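Lipid II:glycine glycyltransferase (Staphylococcus aureus, PDB 6SNR) probably adds the first glycine of the pentaglycine interpeptide bridge to the lysine of membrane-bound lipid II, using glycyl-tRNA as donor. Local coordinates at residues Phe76-Leu90 with Thr117-Lys129. Numbering follows the deposited sequence.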
loop_
_atom_site.group_PDB
_atom_site.type_symbol
_atom_site.label_atom_id
_atom_site.label_comp_id
_atom_site.label_asym_id
_atom_site.label_seq_id
_atom_site.Cartn_x
_atom_site.Cartn_y
_atom_site.Cartn_z
ATOM N N PHE A 76 -18.224 -10.651 4.238
ATOM C CA PHE A 76 -17.752 -11.746 5.086
ATOM C C PHE A 76 -16.480 -12.427 4.561
ATOM O O PHE A 76 -16.214 -12.467 3.349
ATOM C CB PHE A 76 -18.790 -12.879 5.138
ATOM C CG PHE A 76 -20.233 -12.461 5.342
ATOM C CD1 PHE A 76 -20.713 -12.088 6.595
ATOM C CD2 PHE A 76 -21.118 -12.476 4.277
ATOM C CE1 PHE A 76 -22.037 -11.793 6.796
ATOM C CE2 PHE A 76 -22.454 -12.173 4.463
ATOM C CZ PHE A 76 -22.919 -11.844 5.722
ATOM N N VAL A 77 -15.710 -13.007 5.465
ATOM C CA VAL A 77 -14.500 -13.773 5.133
ATOM C C VAL A 77 -14.872 -15.251 5.088
ATOM O O VAL A 77 -14.892 -15.967 6.111
ATOM C CB VAL A 77 -13.344 -13.479 6.076
ATOM C CG1 VAL A 77 -12.110 -14.254 5.637
ATOM C CG2 VAL A 77 -13.049 -11.988 6.127
ATOM N N VAL A 78 -15.209 -15.678 3.879
ATOM C CA VAL A 78 -15.795 -16.985 3.620
ATOM C C VAL A 78 -15.628 -17.317 2.140
ATOM O O VAL A 78 -15.513 -16.437 1.334
ATOM C CB VAL A 78 -17.279 -17.047 4.043
ATOM C CG1 VAL A 78 -18.211 -16.216 3.166
ATOM C CG2 VAL A 78 -17.759 -18.487 4.107
ATOM N N ASP A 79 -15.612 -18.601 1.824
ATOM C CA ASP A 79 -15.764 -19.080 0.447
ATOM C C ASP A 79 -17.235 -18.886 0.050
ATOM O O ASP A 79 -18.115 -19.526 0.629
ATOM C CB ASP A 79 -15.292 -20.542 0.384
ATOM C CG ASP A 79 -15.439 -21.175 -0.996
ATOM O OD1 ASP A 79 -15.993 -20.545 -1.929
ATOM O OD2 ASP A 79 -14.987 -22.339 -1.126
ATOM N N TYR A 80 -17.490 -17.999 -0.922
ATOM C CA TYR A 80 -18.857 -17.606 -1.335
ATOM C C TYR A 80 -19.550 -18.741 -2.102
ATOM O O TYR A 80 -20.763 -18.664 -2.313
ATOM C CB TYR A 80 -18.879 -16.261 -2.098
ATOM C CG TYR A 80 -18.739 -15.103 -1.137
ATOM C CD1 TYR A 80 -17.486 -14.738 -0.624
ATOM C CD2 TYR A 80 -19.858 -14.424 -0.646
ATOM C CE1 TYR A 80 -17.366 -13.723 0.333
ATOM C CE2 TYR A 80 -19.754 -13.430 0.296
ATOM C CZ TYR A 80 -18.503 -13.068 0.788
ATOM O OH TYR A 80 -18.453 -12.106 1.746
ATOM N N SER A 81 -18.792 -19.777 -2.456
ATOM C CA SER A 81 -19.391 -21.029 -2.926
ATOM C C SER A 81 -19.824 -22.008 -1.824
ATOM O O SER A 81 -20.450 -23.032 -2.131
ATOM C CB SER A 81 -18.434 -21.741 -3.869
ATOM O OG SER A 81 -18.002 -20.855 -4.890
ATOM N N ASN A 82 -19.514 -21.710 -0.562
ATOM C CA ASN A 82 -19.947 -22.533 0.564
ATOM C C ASN A 82 -21.276 -21.978 1.063
ATOM O O ASN A 82 -21.321 -21.089 1.928
ATOM C CB ASN A 82 -18.869 -22.504 1.646
ATOM C CG ASN A 82 -19.154 -23.432 2.803
ATOM O OD1 ASN A 82 -20.306 -23.775 3.067
ATOM N ND2 ASN A 82 -18.091 -23.792 3.545
ATOM N N LYS A 83 -22.379 -22.472 0.500
ATOM C CA LYS A 83 -23.694 -21.967 0.834
ATOM C C LYS A 83 -24.049 -22.085 2.325
ATOM O O LYS A 83 -24.691 -21.183 2.877
ATOM C CB LYS A 83 -24.781 -22.696 0.018
ATOM C CG LYS A 83 -24.748 -22.421 -1.474
ATOM C CD LYS A 83 -25.982 -23.017 -2.137
ATOM C CE LYS A 83 -26.032 -22.727 -3.623
ATOM N NZ LYS A 83 -24.959 -23.419 -4.381
ATOM N N GLU A 84 -23.661 -23.199 2.953
ATOM C CA GLU A 84 -24.019 -23.427 4.347
ATOM C C GLU A 84 -23.313 -22.426 5.254
ATOM O O GLU A 84 -23.918 -21.898 6.153
ATOM C CB GLU A 84 -23.738 -24.863 4.787
ATOM C CG GLU A 84 -24.688 -25.882 4.165
ATOM C CD GLU A 84 -26.016 -26.020 4.900
ATOM O OE1 GLU A 84 -26.443 -25.072 5.614
ATOM O OE2 GLU A 84 -26.644 -27.094 4.755
ATOM N N ALA A 85 -22.042 -22.171 4.990
ATOM C CA ALA A 85 -21.289 -21.226 5.813
ATOM C C ALA A 85 -21.783 -19.811 5.557
ATOM O O ALA A 85 -21.914 -18.995 6.484
ATOM C CB ALA A 85 -19.800 -21.329 5.498
ATOM N N LEU A 86 -21.984 -19.461 4.293
ATOM C CA LEU A 86 -22.520 -18.128 3.981
ATOM C C LEU A 86 -23.859 -17.870 4.664
ATOM O O LEU A 86 -24.043 -16.824 5.306
ATOM C CB LEU A 86 -22.649 -17.934 2.468
ATOM C CG LEU A 86 -23.135 -16.591 1.941
ATOM C CD1 LEU A 86 -22.212 -15.431 2.324
ATOM C CD2 LEU A 86 -23.262 -16.714 0.426
ATOM N N ASN A 87 -24.820 -18.822 4.551
ATOM C CA ASN A 87 -26.111 -18.631 5.226
ATOM C C ASN A 87 -25.989 -18.490 6.735
ATOM O O ASN A 87 -26.678 -17.694 7.371
ATOM C CB ASN A 87 -27.039 -19.824 4.898
ATOM C CG ASN A 87 -28.359 -19.784 5.652
ATOM O OD1 ASN A 87 -28.607 -20.650 6.524
ATOM N ND2 ASN A 87 -29.212 -18.808 5.339
ATOM N N ALA A 88 -25.116 -19.303 7.323
ATOM C CA ALA A 88 -24.921 -19.242 8.765
ATOM C C ALA A 88 -24.346 -17.916 9.227
ATOM O O ALA A 88 -24.768 -17.348 10.238
ATOM C CB ALA A 88 -24.069 -20.370 9.221
ATOM N N LEU A 89 -23.373 -17.399 8.466
ATOM C CA LEU A 89 -22.898 -16.059 8.735
ATOM C C LEU A 89 -23.982 -14.998 8.649
ATOM O O LEU A 89 -24.055 -14.098 9.529
ATOM C CB LEU A 89 -21.704 -15.706 7.799
ATOM C CG LEU A 89 -20.418 -16.434 8.112
ATOM C CD1 LEU A 89 -19.443 -16.342 6.960
ATOM C CD2 LEU A 89 -19.773 -15.926 9.388
ATOM N N LEU A 90 -24.824 -15.053 7.603
ATOM C CA LEU A 90 -25.955 -14.089 7.532
ATOM C C LEU A 90 -26.919 -14.229 8.737
ATOM O O LEU A 90 -27.318 -13.240 9.323
ATOM C CB LEU A 90 -26.695 -14.196 6.189
ATOM C CG LEU A 90 -27.864 -13.229 5.990
ATOM C CD1 LEU A 90 -27.503 -11.763 6.151
ATOM C CD2 LEU A 90 -28.516 -13.483 4.607
ATOM N N THR A 117 -19.107 -15.443 -9.836
ATOM C CA THR A 117 -20.418 -15.900 -10.315
ATOM C C THR A 117 -21.237 -16.504 -9.167
ATOM O O THR A 117 -22.383 -16.099 -8.965
ATOM C CB THR A 117 -20.288 -16.911 -11.493
ATOM O OG1 THR A 117 -19.659 -16.267 -12.603
ATOM C CG2 THR A 117 -21.661 -17.433 -11.954
ATOM N N ASP A 118 -20.629 -17.422 -8.422
ATOM C CA ASP A 118 -21.245 -18.002 -7.226
ATOM C C ASP A 118 -21.627 -16.940 -6.209
ATOM O O ASP A 118 -22.737 -16.973 -5.658
ATOM C CB ASP A 118 -20.319 -19.032 -6.557
ATOM C CG ASP A 118 -20.311 -20.373 -7.277
ATOM O OD1 ASP A 118 -21.063 -20.542 -8.265
ATOM O OD2 ASP A 118 -19.550 -21.269 -6.865
ATOM N N ALA A 119 -20.700 -16.017 -5.911
ATOM C CA ALA A 119 -21.005 -14.964 -4.932
ATOM C C ALA A 119 -22.223 -14.140 -5.315
ATOM O O ALA A 119 -23.136 -13.938 -4.516
ATOM C CB ALA A 119 -19.788 -14.045 -4.671
ATOM N N LEU A 120 -22.249 -13.668 -6.557
ATOM C CA LEU A 120 -23.362 -12.874 -7.018
ATOM C C LEU A 120 -24.651 -13.660 -6.891
ATOM O O LEU A 120 -25.641 -13.120 -6.410
ATOM C CB LEU A 120 -23.142 -12.453 -8.484
ATOM C CG LEU A 120 -22.032 -11.408 -8.650
ATOM C CD1 LEU A 120 -21.502 -11.357 -10.094
ATOM C CD2 LEU A 120 -22.530 -10.055 -8.246
ATOM N N GLN A 121 -24.627 -14.923 -7.323
ATOM C CA GLN A 121 -25.848 -15.758 -7.365
ATOM C C GLN A 121 -26.358 -16.022 -5.961
ATOM O O GLN A 121 -27.567 -15.831 -5.646
ATOM C CB GLN A 121 -25.572 -17.079 -8.099
ATOM C CG GLN A 121 -25.419 -16.873 -9.605
ATOM C CD GLN A 121 -25.391 -18.164 -10.423
ATOM O OE1 GLN A 121 -25.506 -19.265 -9.891
ATOM N NE2 GLN A 121 -25.262 -18.018 -11.743
ATOM N N ASN A 122 -25.424 -16.388 -5.089
ATOM C CA ASN A 122 -25.754 -16.855 -3.751
ATOM C C ASN A 122 -26.164 -15.699 -2.860
ATOM O O ASN A 122 -27.068 -15.838 -2.017
ATOM C CB ASN A 122 -24.566 -17.642 -3.122
ATOM C CG ASN A 122 -24.319 -19.021 -3.778
ATOM O OD1 ASN A 122 -25.169 -19.562 -4.519
ATOM N ND2 ASN A 122 -23.137 -19.574 -3.540
ATOM N N LEU A 123 -25.532 -14.542 -3.047
ATOM C CA LEU A 123 -25.956 -13.342 -2.326
ATOM C C LEU A 123 -27.351 -12.869 -2.771
ATOM O O LEU A 123 -28.183 -12.493 -1.950
ATOM C CB LEU A 123 -24.916 -12.204 -2.447
ATOM C CG LEU A 123 -23.580 -12.466 -1.726
ATOM C CD1 LEU A 123 -22.559 -11.444 -2.161
ATOM C CD2 LEU A 123 -23.776 -12.414 -0.208
ATOM N N LYS A 124 -27.594 -12.926 -4.076
ATOM C CA LYS A 124 -28.896 -12.577 -4.624
ATOM C C LYS A 124 -29.991 -13.474 -4.044
ATOM O O LYS A 124 -31.008 -12.983 -3.616
ATOM C CB LYS A 124 -28.873 -12.619 -6.151
ATOM C CG LYS A 124 -30.162 -12.127 -6.767
ATOM C CD LYS A 124 -30.146 -12.225 -8.280
ATOM C CE LYS A 124 -31.309 -11.421 -8.856
ATOM N NZ LYS A 124 -31.339 -11.547 -10.342
ATOM N N ALA A 125 -29.738 -14.773 -3.993
ATOM C CA ALA A 125 -30.682 -15.742 -3.448
ATOM C C ALA A 125 -30.993 -15.530 -1.974
ATOM O O ALA A 125 -32.119 -15.779 -1.519
ATOM C CB ALA A 125 -30.171 -17.151 -3.692
ATOM N N LEU A 126 -30.012 -15.029 -1.218
ATOM C CA LEU A 126 -30.228 -14.719 0.188
ATOM C C LEU A 126 -30.910 -13.364 0.460
ATOM O O LEU A 126 -31.148 -13.024 1.606
ATOM C CB LEU A 126 -28.874 -14.768 0.933
ATOM C CG LEU A 126 -28.232 -16.148 1.120
ATOM C CD1 LEU A 126 -26.795 -16.011 1.584
ATOM C CD2 LEU A 126 -29.024 -16.976 2.116
ATOM N N GLY A 127 -31.162 -12.551 -0.562
ATOM C CA GLY A 127 -31.869 -11.314 -0.379
ATOM C C GLY A 127 -31.058 -10.023 -0.383
ATOM O O GLY A 127 -31.610 -8.937 -0.177
ATOM N N PHE A 128 -29.754 -10.130 -0.645
ATOM C CA PHE A 128 -28.912 -8.950 -0.740
ATOM C C PHE A 128 -29.185 -8.208 -2.047
ATOM O O PHE A 128 -29.419 -8.837 -3.082
ATOM C CB PHE A 128 -27.424 -9.300 -0.795
ATOM C CG PHE A 128 -26.798 -9.615 0.553
ATOM C CD1 PHE A 128 -26.212 -8.618 1.289
ATOM C CD2 PHE A 128 -26.741 -10.919 1.036
ATOM C CE1 PHE A 128 -25.607 -8.903 2.530
ATOM C CE2 PHE A 128 -26.158 -11.200 2.270
ATOM C CZ PHE A 128 -25.598 -10.197 3.011
ATOM N N LYS A 129 -29.177 -6.904 -1.956
ATOM C CA LYS A 129 -29.293 -6.013 -3.124
ATOM C C LYS A 129 -27.921 -5.445 -3.482
ATOM O O LYS A 129 -27.145 -5.017 -2.628
ATOM C CB LYS A 129 -30.278 -4.897 -2.844
ATOM C CG LYS A 129 -31.609 -5.386 -2.252
ATOM C CD LYS A 129 -32.304 -6.456 -3.085
ATOM C CE LYS A 129 -33.508 -7.022 -2.355
ATOM N NZ LYS A 129 -34.083 -8.178 -3.094
HETATM O O HOH W 1 -22.396 -22.203 -4.377
#
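Asp118 OD2 accepts a hydrogen bond from Ser81 OG at 2.5 Å on its anti lone pair. Ser81 sits in the type I turn leading into helix 83-99, its N held by Asp79 in an Asx turn. Ala119 CB packs 3.5 Å from Tyr80 CB. Buried Asn122 ND2 donates to Tyr80 O at 2.8 Å, close to both the amide and the carbonyl plane. A water accepts from Asn122 ND2 and Lys83 NZ and donates to Ser81 O. Lys83 bends at its last torsion (chi4 67°) to reach it. Leu123 CD2 meets the Tyr80 ring edge and Leu86 CD1. Leu126 lies across Leu86, with CD1 3.7 Å from Leu86 CG, and its CB meets Leu90 CD2. Gly127, with positive phi, forms a Schellman motif with the last helical turn. Phe128 CZ then touches Leu90 CD1 and Phe76 CE2, both at 4.0 Å. The axes of segments 83-90 and 117-125 pass 11.1 Å apart at -46°. Ile107 of strand 102-107 and Phe388 of strand 388-391 back Leu123 and Phe128, while Tyr390 touches Leu90. Helix 83-99 makes the beta-alpha-beta crossover between parallel strands 68-78 and 102-107, and helix 117-125 packs beside it on the sheet.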